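Local coordinates for protein twin-arginine translocation pathway signal (Rhodoferax ferrireducens, PDB 5IM2) that probably serves as the extracytoplasmic solute-binding component of a TRAP transporter, and holds a copurified benzoate in its ligand pocket, at residues E324-E327 with F328-K331; G350-L353 with L354-R358; A359-A362 with K363-V367. One frame throughout, in Å; residues are numbered along the deposited sequence. Where two conformers were deposited one is given.

Overall arrangement
All three contacts are local ones within helices near the C-terminal end of the chain. Contact 1 comes first, in helix 322-332, which directly follows the edge strand 316-320 of the six-stranded sheet. Contacts 2 and 3 share helix 350-367, where their segments adjoin in sequence; their centres lie about 14 Å apart. From the centre of contact 1 it is about 22 Å to that of contact 2 and 24 Å to that of contact 3, with no touch between them. Contact 1 thus belongs to a helix on the six-stranded sheet's side, while contacts 2 and 3 are successive turns of one C-terminal helix packed against helix 138-152.

Contact 1 of 3, residues E324-E327 with F328-K331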
ATOM      1  N   GLU A 324      -7.993  -5.726  23.414  1.00 35.12           N
ATOM      2  CA  GLU A 324      -8.789  -6.371  22.376  1.00 33.81           C
ATOM      3  C   GLU A 324      -7.965  -6.638  21.127  1.00 34.59           C
ATOM      4  O   GLU A 324      -8.179  -7.642  20.433  1.00 29.84           O
ATOM      5  CB  GLU A 324     -10.005  -5.511  22.031  1.00 40.81           C
ATOM      6  CG  GLU A 324     -10.850  -6.054  20.858  1.00 48.18           C
ATOM      7  CD  GLU A 324     -11.472  -7.427  21.123  1.00 40.57           C
ATOM      8  OE1 GLU A 324     -11.595  -7.822  22.297  1.00 36.38           O
ATOM      9  OE2 GLU A 324     -11.839  -8.113  20.143  1.00 45.17           O
ATOM     10  N   ALA A 325      -7.022  -5.755  20.810  1.00 32.29           N
ATOM     11  CA  ALA A 325      -6.149  -6.025  19.686  1.00 22.87           C
ATOM     12  C   ALA A 325      -5.534  -7.409  19.820  1.00 22.91           C
ATOM     13  O   ALA A 325      -5.342  -8.096  18.822  1.00 23.31           O
ATOM     14  CB  ALA A 325      -5.077  -4.953  19.587  1.00 24.14           C
ATOM     15  N   GLN A 326      -5.280  -7.857  21.052  1.00 39.57           N
ATOM     16  CA  GLN A 326      -4.681  -9.177  21.247  1.00 40.68           C
ATOM     17  C   GLN A 326      -5.597 -10.287  20.751  1.00 30.64           C
ATOM     18  O   GLN A 326      -5.112 -11.317  20.271  1.00 28.07           O
ATOM     19  CB  GLN A 326      -4.331  -9.396  22.720  1.00 50.70           C
ATOM     20  CG  GLN A 326      -3.036  -8.726  23.138  1.00 67.78           C
ATOM     21  CD  GLN A 326      -1.827  -9.318  22.432  1.00 81.63           C
ATOM     22  OE1 GLN A 326      -1.020  -8.596  21.843  1.00 82.52           O
ATOM     23  NE2 GLN A 326      -1.697 -10.640  22.489  1.00 92.83           N
ATOM     24  N   GLU A 327      -6.915 -10.079  20.805  1.00 24.18           N
ATOM     25  CA  GLU A 327      -7.840 -11.073  20.261  1.00 23.58           C
ATOM     26  C   GLU A 327      -7.799 -11.101  18.741  1.00 22.97           C
ATOM     27  O   GLU A 327      -7.917 -12.174  18.130  1.00 25.98           O
ATOM     28  CB  GLU A 327      -9.252 -10.793  20.775  1.00 34.85           C
ATOM     29  CG  GLU A 327      -9.395 -11.004  22.277  1.00 58.55           C
ATOM     30  CD  GLU A 327      -8.968 -12.409  22.738  1.00 72.13           C
ATOM     31  OE1 GLU A 327      -9.555 -13.411  22.265  1.00 72.74           O
ATOM     32  OE2 GLU A 327      -8.038 -12.507  23.573  1.00 73.34           O
ATOM     33  N   PHE A 328      -7.632  -9.938  18.103  1.00 22.34           N
ATOM     34  CA  PHE A 328      -7.387  -9.923  16.662  1.00 20.93           C
ATOM     35  C   PHE A 328      -6.111 -10.689  16.309  1.00 19.62           C
ATOM     36  O   PHE A 328      -6.104 -11.494  15.366  1.00 22.98           O
ATOM     37  CB  PHE A 328      -7.328  -8.483  16.148  1.00 22.12           C
ATOM     38  CG  PHE A 328      -8.684  -7.823  15.985  1.00 23.27           C
ATOM     39  CD1 PHE A 328      -9.303  -7.182  17.049  1.00 26.52           C
ATOM     40  CD2 PHE A 328      -9.329  -7.835  14.757  1.00 26.44           C
ATOM     41  CE1 PHE A 328     -10.545  -6.567  16.891  1.00 30.04           C
ATOM     42  CE2 PHE A 328     -10.547  -7.217  14.590  1.00 23.97           C
ATOM     43  CZ  PHE A 328     -11.167  -6.593  15.660  1.00 23.98           C
ATOM     44  N   LYS A 329      -5.019 -10.459  17.049  1.00 21.27           N
ATOM     45  CA  LYS A 329      -3.762 -11.135  16.702  1.00 22.88           C
ATOM     46  C   LYS A 329      -3.892 -12.639  16.901  1.00 20.75           C
ATOM     47  O   LYS A 329      -3.329 -13.438  16.133  1.00 27.92           O
ATOM     48  CB  LYS A 329      -2.588 -10.613  17.542  1.00 35.52           C
ATOM     49  CG  LYS A 329      -2.662  -9.154  17.911  1.00 56.22           C
ATOM     50  CD  LYS A 329      -1.378  -8.627  18.549  1.00 71.31           C
ATOM     51  CE  LYS A 329      -1.526  -7.138  18.857  1.00 72.71           C
ATOM     52  NZ  LYS A 329      -0.299  -6.530  19.431  1.00 74.43           N
ATOM     53  N   ARG A 330      -4.630 -13.035  17.934  1.00 20.84           N
ATOM     54  CA  ARG A 330      -4.864 -14.446  18.202  1.00 22.68           C
ATOM     55  C   ARG A 330      -5.602 -15.104  17.040  1.00 24.23           C
ATOM     56  O   ARG A 330      -5.221 -16.188  16.573  1.00 25.18           O
ATOM     57  CB  ARG A 330      -5.659 -14.578  19.498  1.00 37.38           C
ATOM     58  CG  ARG A 330      -5.772 -15.984  20.006  1.00 52.40           C
ATOM     59  CD  ARG A 330      -6.902 -16.116  20.999  1.00 55.78           C
ATOM     60  NE  ARG A 330      -6.776 -15.173  22.106  1.00 53.30           N
ATOM     61  CZ  ARG A 330      -6.044 -15.382  23.194  1.00 64.16           C
ATOM     62  NH1 ARG A 330      -5.351 -16.510  23.338  1.00 74.18           N
ATOM     63  NH2 ARG A 330      -6.014 -14.458  24.146  1.00 62.13           N
ATOM     64  N   LYS A 331      -6.655 -14.443  16.550  1.00 24.22           N
ATOM     65  CA  LYS A 331      -7.477 -15.002  15.485  1.00 21.81           C
ATOM     66  C   LYS A 331      -6.738 -15.019  14.161  1.00 25.30           C
ATOM     67  O   LYS A 331      -7.009 -15.873  13.309  1.00 34.25           O
ATOM     68  CB  LYS A 331      -8.770 -14.202  15.338  1.00 23.50           C
ATOM     69  CG  LYS A 331      -9.838 -14.519  16.373  1.00 38.29           C
ATOM     70  CD  LYS A 331     -11.240 -14.162  15.873  1.00 51.14           C
ATOM     71  CE  LYS A 331     -12.307 -14.645  16.852  1.00 57.14           C
ATOM     72  NZ  LYS A 331     -13.621 -13.964  16.668  1.00 57.27           N
TER
HETATM   73  O   HOH W   1      -1.962  -5.900  21.699  1.00 32.76           O
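E327 and R330 form an i to i+3 salt bridge along the alpha-helix 322-332 of this family 7 solute-binding protein. With CG beside its own backbone N (chi1 -67°) and a bend at chi2, E327 runs alongside R330, and E327 OE2 takes R330 NH2 at 2.9 Å on its syn side, within about 10° of the guanidinium plane. R330 NE adds weak bonds to both carboxylate oxygens. An alanine in place of E327 would probably leave the R330 guanidinium without its carboxylate mate and freer to swing on this exposed side. F328, in contrast, is buried: its ring meets F251 edge-to-face and packs on F133, L186 and L205. Within the helix, its CE1 comes 3.8 Å from E324 OE2, the carboxylate standing almost perpendicular to the ring (86°). Backbone bonds tie the turns, such as K329 N to A325 O at 3.0 Å. K329 extends from this turn to give its NZ to the carbonyl of G255 and to lie in cation-pi contact with F133. Towards solvent, Q326 makes only a weak direct bond to that amine; a water also joins the two, 2.9 Å from Q326 OE1 and 2.9 Å from K329 NZ.

Contact 2 of 3, residues G350-L353 with L354-R358; sequences GRQL and LTTAR
The carbonyl oxygen of R351 is gripped twice by T355, once by its amide N at 3.0 Å and once by its hydroxyl OG1 at 2.8 Å, the two donors arriving from opposite faces of the carbonyl plane. The hydroxyl stands 35° above that plane, brought there by a chi1 of -62° that sets OG1 anti to the carbonyl carbon of T355. This is the familiar bond of a helical threonine to the carbonyl one turn back. A water extends it, donating to T355 OG1 and accepting from R351 NH1 at 3.0 Å, at the edge of the guanidinium. The arginine bends at chi2 and chi3, which carries NH1 beside L354, 3.5 Å from its CD2. One position along, Q352 reaches forward over the turn: NE2 donates to T356 OG1 at 2.9 Å, with the hydroxyl oxygen lying in the amide plane. At the start of the helix, D349 OD1 accepts from Q352 N. The buried side is wedged between two helices, with L353 on Y148 and M152 of 138-152 and on W339 of 334-345, and L354 on V340 of the latter.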
ATOM      1  N   GLY A 350      11.044 -19.467   3.552  1.00 24.99           N
ATOM      2  CA  GLY A 350       9.982 -18.636   4.104  1.00 21.60           C
ATOM      3  C   GLY A 350      10.278 -18.177   5.521  1.00 22.25           C
ATOM      4  O   GLY A 350      10.026 -17.024   5.885  1.00 21.43           O
ATOM      5  N   ARG A 351      10.815 -19.075   6.336  1.00 22.90           N
ATOM      6  CA  ARG A 351      11.235 -18.718   7.689  1.00 23.22           C
ATOM      7  C   ARG A 351      12.292 -17.623   7.679  1.00 19.22           C
ATOM      8  O   ARG A 351      12.214 -16.674   8.466  1.00 22.22           O
ATOM      9  CB  ARG A 351      11.775 -19.972   8.394  1.00 26.29           C
ATOM     10  CG  ARG A 351      12.330 -19.725   9.788  1.00 53.17           C
ATOM     11  CD  ARG A 351      11.309 -19.016  10.653  1.00 76.72           C
ATOM     12  NE  ARG A 351       9.982 -19.619  10.525  1.00 87.56           N
ATOM     13  CZ  ARG A 351       8.847 -19.031  10.895  1.00 90.44           C
ATOM     14  NH1 ARG A 351       8.866 -17.812  11.416  1.00 95.01           N
ATOM     15  NH2 ARG A 351       7.689 -19.662  10.739  1.00 87.39           N
ATOM     16  N   GLN A 352      13.284 -17.720   6.775  1.00 22.74           N
ATOM     17  CA  GLN A 352      14.288 -16.660   6.696  1.00 18.29           C
ATOM     18  C   GLN A 352      13.652 -15.341   6.293  1.00 17.93           C
ATOM     19  O   GLN A 352      14.012 -14.290   6.831  1.00 24.85           O
ATOM     20  CB  GLN A 352      15.399 -17.028   5.714  1.00 20.73           C
ATOM     21  CG  GLN A 352      16.531 -15.983   5.609  1.00 26.56           C
ATOM     22  CD  GLN A 352      17.306 -15.838   6.892  1.00 21.22           C
ATOM     23  OE1 GLN A 352      17.894 -16.812   7.401  1.00 23.69           O
ATOM     24  NE2 GLN A 352      17.306 -14.615   7.447  1.00 25.30           N
ATOM     25  N   LEU A 353      12.711 -15.362   5.336  1.00 18.53           N
ATOM     26  CA  LEU A 353      12.141 -14.102   4.867  1.00 19.62           C
ATOM     27  C   LEU A 353      11.380 -13.388   5.976  1.00 18.74           C
ATOM     28  O   LEU A 353      11.452 -12.159   6.111  1.00 17.21           O
ATOM     29  CB  LEU A 353      11.229 -14.352   3.669  1.00 18.92           C
ATOM     30  CG  LEU A 353      11.957 -14.840   2.403  1.00 16.72           C
ATOM     31  CD1 LEU A 353      10.928 -15.262   1.408  1.00 21.49           C
ATOM     32  CD2 LEU A 353      12.916 -13.753   1.791  1.00 23.08           C
ATOM     33  N   LEU A 354      10.631 -14.141   6.776  1.00 16.42           N
ATOM     34  CA  LEU A 354       9.854 -13.515   7.839  1.00 18.05           C
ATOM     35  C   LEU A 354      10.756 -13.001   8.955  1.00 17.48           C
ATOM     36  O   LEU A 354      10.531 -11.906   9.496  1.00 17.75           O
ATOM     37  CB  LEU A 354       8.830 -14.504   8.375  1.00 19.42           C
ATOM     38  CG  LEU A 354       7.986 -14.028   9.563  1.00 19.55           C
ATOM     39  CD1 LEU A 354       7.122 -12.849   9.187  1.00 20.79           C
ATOM     40  CD2 LEU A 354       7.116 -15.154  10.076  1.00 23.98           C
ATOM     41  N   THR A 355      11.785 -13.778   9.290  1.00 14.99           N
ATOM     42  CA  THR A 355      12.789 -13.379  10.274  1.00 17.45           C
ATOM     43  C   THR A 355      13.491 -12.096   9.839  1.00 17.17           C
ATOM     44  O   THR A 355      13.637 -11.145  10.629  1.00 18.20           O
ATOM     45  CB  THR A 355      13.781 -14.539  10.477  1.00 21.17           C
ATOM     46  OG1 THR A 355      13.076 -15.671  10.990  1.00 25.70           O
ATOM     47  CG2 THR A 355      14.872 -14.197  11.465  1.00 23.96           C
ATOM     48  N   THR A 356      13.902 -12.037   8.573  1.00 17.41           N
ATOM     49  CA  THR A 356      14.561 -10.839   8.090  1.00 17.65           C
ATOM     50  C   THR A 356      13.601  -9.657   8.138  1.00 15.20           C
ATOM     51  O   THR A 356      13.995  -8.557   8.553  1.00 15.33           O
ATOM     52  CB  THR A 356      15.103 -11.095   6.675  1.00 14.96           C
ATOM     53  OG1 THR A 356      16.219 -12.019   6.738  1.00 17.53           O
ATOM     54  CG2 THR A 356      15.525  -9.842   5.982  1.00 17.97           C
ATOM     55  N   ALA A 357      12.349  -9.854   7.706  1.00 15.50           N
ATOM     56  CA  ALA A 357      11.427  -8.721   7.643  1.00 15.50           C
ATOM     57  C   ALA A 357      11.230  -8.089   9.018  1.00 16.69           C
ATOM     58  O   ALA A 357      11.257  -6.855   9.161  1.00 16.15           O
ATOM     59  CB  ALA A 357      10.090  -9.153   7.042  1.00 16.65           C
ATOM     60  N   ARG A 358      11.049  -8.909  10.050  0.53 14.56           N
ATOM     61  CA  ARG A 358      10.873  -8.349  11.386  0.53 17.49           C
ATOM     62  C   ARG A 358      12.126  -7.616  11.834  0.53 16.17           C
ATOM     63  O   ARG A 358      12.043  -6.525  12.411  0.53 16.85           O
ATOM     64  CB  ARG A 358      10.498  -9.455  12.371  0.53 19.83           C
ATOM     65  CG  ARG A 358       9.094  -9.969  12.091  0.53 25.88           C
ATOM     66  CD  ARG A 358       8.537 -10.723  13.262  0.53 34.32           C
ATOM     67  NE  ARG A 358       7.083 -10.822  13.186  0.53 34.37           N
ATOM     68  CZ  ARG A 358       6.393 -11.959  13.106  0.53 33.55           C
ATOM     69  NH1 ARG A 358       6.997 -13.150  13.086  0.53 20.75           N
ATOM     70  NH2 ARG A 358       5.070 -11.888  13.061  0.53 36.98           N
TER
HETATM   71  O   HOH W   2      10.348 -15.461  12.509  1.00 47.71           O

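Contact 3 of 3, residues A359-A362 with K363-V367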
ATOM      1  N   ALA A 359      13.297  -8.191  11.561  1.00 16.15           N
ATOM      2  CA  ALA A 359      14.544  -7.540  11.959  1.00 15.13           C
ATOM      3  C   ALA A 359      14.721  -6.203  11.251  1.00 17.10           C
ATOM      4  O   ALA A 359      15.227  -5.239  11.851  1.00 17.33           O
ATOM      5  CB  ALA A 359      15.735  -8.447  11.656  1.00 16.75           C
ATOM      6  N   LEU A 360      14.384  -6.142   9.957  1.00 15.92           N
ATOM      7  CA  LEU A 360      14.589  -4.909   9.189  1.00 17.90           C
ATOM      8  C   LEU A 360      13.632  -3.826   9.647  1.00 18.66           C
ATOM      9  O   LEU A 360      14.010  -2.644   9.732  1.00 17.30           O
ATOM     10  CB  LEU A 360      14.448  -5.191   7.670  1.00 18.00           C
ATOM     11  CG  LEU A 360      15.598  -5.971   7.020  1.00 15.31           C
ATOM     12  CD1 LEU A 360      15.393  -6.238   5.540  1.00 17.17           C
ATOM     13  CD2 LEU A 360      16.939  -5.240   7.223  1.00 16.68           C
ATOM     14  N   ILE A 361      12.398  -4.202   9.978  1.00 17.11           N
ATOM     15  CA  ILE A 361      11.455  -3.241  10.551  1.00 14.66           C
ATOM     16  C   ILE A 361      12.009  -2.706  11.869  1.00 18.84           C
ATOM     17  O   ILE A 361      11.987  -1.500  12.138  1.00 15.65           O
ATOM     18  CB  ILE A 361      10.081  -3.910  10.742  1.00 17.15           C
ATOM     19  CG1 ILE A 361       9.484  -4.169   9.362  1.00 14.64           C
ATOM     20  CG2 ILE A 361       9.171  -3.057  11.601  1.00 20.90           C
ATOM     21  CD1 ILE A 361       8.215  -5.040   9.363  1.00 14.68           C
ATOM     22  N   ALA A 362      12.537  -3.606  12.706  1.00 19.42           N
ATOM     23  CA  ALA A 362      13.123  -3.188  13.978  1.00 22.23           C
ATOM     24  C   ALA A 362      14.280  -2.223  13.782  1.00 19.82           C
ATOM     25  O   ALA A 362      14.396  -1.221  14.503  1.00 24.63           O
ATOM     26  CB  ALA A 362      13.606  -4.419  14.736  1.00 25.23           C
ATOM     27  N   LYS A 363      15.166  -2.529  12.836  1.00 20.79           N
ATOM     28  CA  LYS A 363      16.334  -1.690  12.593  1.00 21.78           C
ATOM     29  C   LYS A 363      15.950  -0.309  12.093  1.00 24.19           C
ATOM     30  O   LYS A 363      16.500   0.703  12.534  1.00 22.48           O
ATOM     31  CB  LYS A 363      17.241  -2.348  11.572  1.00 23.27           C
ATOM     32  CG  LYS A 363      18.477  -1.531  11.307  1.00 34.56           C
ATOM     33  CD  LYS A 363      19.458  -2.299  10.499  1.00 36.68           C
ATOM     34  CE  LYS A 363      19.024  -2.366   9.072  1.00 22.85           C
ATOM     35  NZ  LYS A 363      20.041  -3.011   8.206  1.00 46.54           N
ATOM     36  N   HIS A 364      15.070  -0.246  11.111  1.00 19.50           N
ATOM     37  CA  HIS A 364      14.763   1.062  10.564  1.00 20.13           C
ATOM     38  C   HIS A 364      13.851   1.865  11.460  1.00 17.36           C
ATOM     39  O   HIS A 364      13.738   3.076  11.271  1.00 19.59           O
ATOM     40  CB  HIS A 364      14.158   0.914   9.172  1.00 21.30           C
ATOM     41  CG  HIS A 364      15.169   0.544   8.141  1.00 15.45           C
ATOM     42  ND1 HIS A 364      16.058   1.452   7.600  1.00 16.38           N
ATOM     43  CD2 HIS A 364      15.469  -0.653   7.583  1.00 18.92           C
ATOM     44  CE1 HIS A 364      16.851   0.831   6.745  1.00 17.05           C
ATOM     45  NE2 HIS A 364      16.510  -0.446   6.713  1.00 17.36           N
ATOM     46  N   SER A 365      13.176   1.214  12.402  1.00 17.84           N
ATOM     47  CA  SER A 365      12.424   1.945  13.408  1.00 16.85           C
ATOM     48  C   SER A 365      13.346   2.650  14.398  1.00 19.84           C
ATOM     49  O   SER A 365      12.905   3.571  15.094  1.00 22.99           O
ATOM     50  CB  SER A 365      11.459   1.013  14.136  1.00 20.14           C
ATOM     51  OG  SER A 365      10.513   0.428  13.243  1.00 16.50           O
ATOM     52  N   LYS A 366      14.614   2.224  14.496  1.00 20.59           N
ATOM     53  CA  LYS A 366      15.585   2.987  15.274  1.00 22.32           C
ATOM     54  C   LYS A 366      15.964   4.294  14.581  1.00 27.17           C
ATOM     55  O   LYS A 366      16.300   5.269  15.260  1.00 27.35           O
ATOM     56  CB  LYS A 366      16.828   2.140  15.555  1.00 27.14           C
ATOM     57  CG  LYS A 366      16.506   0.887  16.374  1.00 30.25           C
ATOM     58  CD  LYS A 366      17.744   0.202  16.934  1.00 46.75           C
ATOM     59  CE  LYS A 366      18.517  -0.566  15.873  1.00 44.76           C
ATOM     60  NZ  LYS A 366      19.062  -1.868  16.420  1.00 36.58           N
ATOM     61  N   VAL A 367      15.905   4.336  13.252  1.00 20.59           N
ATOM     62  CA  VAL A 367      16.218   5.542  12.491  1.00 27.49           C
ATOM     63  C   VAL A 367      15.020   6.488  12.431  1.00 21.19           C
ATOM     64  O   VAL A 367      15.147   7.699  12.642  1.00 22.67           O
ATOM     65  CB  VAL A 367      16.660   5.156  11.069  1.00 26.83           C
ATOM     66  CG1 VAL A 367      16.843   6.416  10.207  1.00 29.54           C
ATOM     67  CG2 VAL A 367      17.922   4.313  11.096  1.00 33.62           C
TER
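H364 meets L360 twice at one oxygen: its amide N donates to L360 O at 3.0 Å, and its imidazole brings the CD2 edge to that same oxygen, 3.3 Å away and near the ring plane. K363 runs alongside L360, pointing the same way: its aliphatic chain bends at chi3 (75°), which brings CE and NZ beside L360 CD2, NZ at 3.9 Å. The shortest bond here joins S365 to the next carbonyl, OG to I361 O at 2.7 Å, and the amide N of S365 reaches that oxygen too, at 3.0 Å. These two donors approach from opposite faces of the carbonyl plane, the hydroxyl rising 36° above it. A chi1 of -61° turns OG beside its own backbone N and back along the helix, where it also lies 4.1 Å from I361 CG2.

These turns belong to the long helix 350-367, in the last part of the modelled chain of a solute-binding protein of the DctP family. The bond from K366 N to A362 O, at 3.5 Å, is weak, while K366 N also bonds K363 O at 3.1 Å.

Beyond the helix, neighbouring groups hold the polar ends. E147 of helix 138-152 holds two side chains, OE2 in a salt bridge with K363 NZ and OE1 hydrogen-bonded to H364 NE2, while H364 ND1 is hydrogen-bonded to NE of R143, which would hold the ring against rotation. L360 packs on A144 and Y148 of the same helix, I361 faces F129 and M134 in a loop, and T136 OG1 bonds S365 OG.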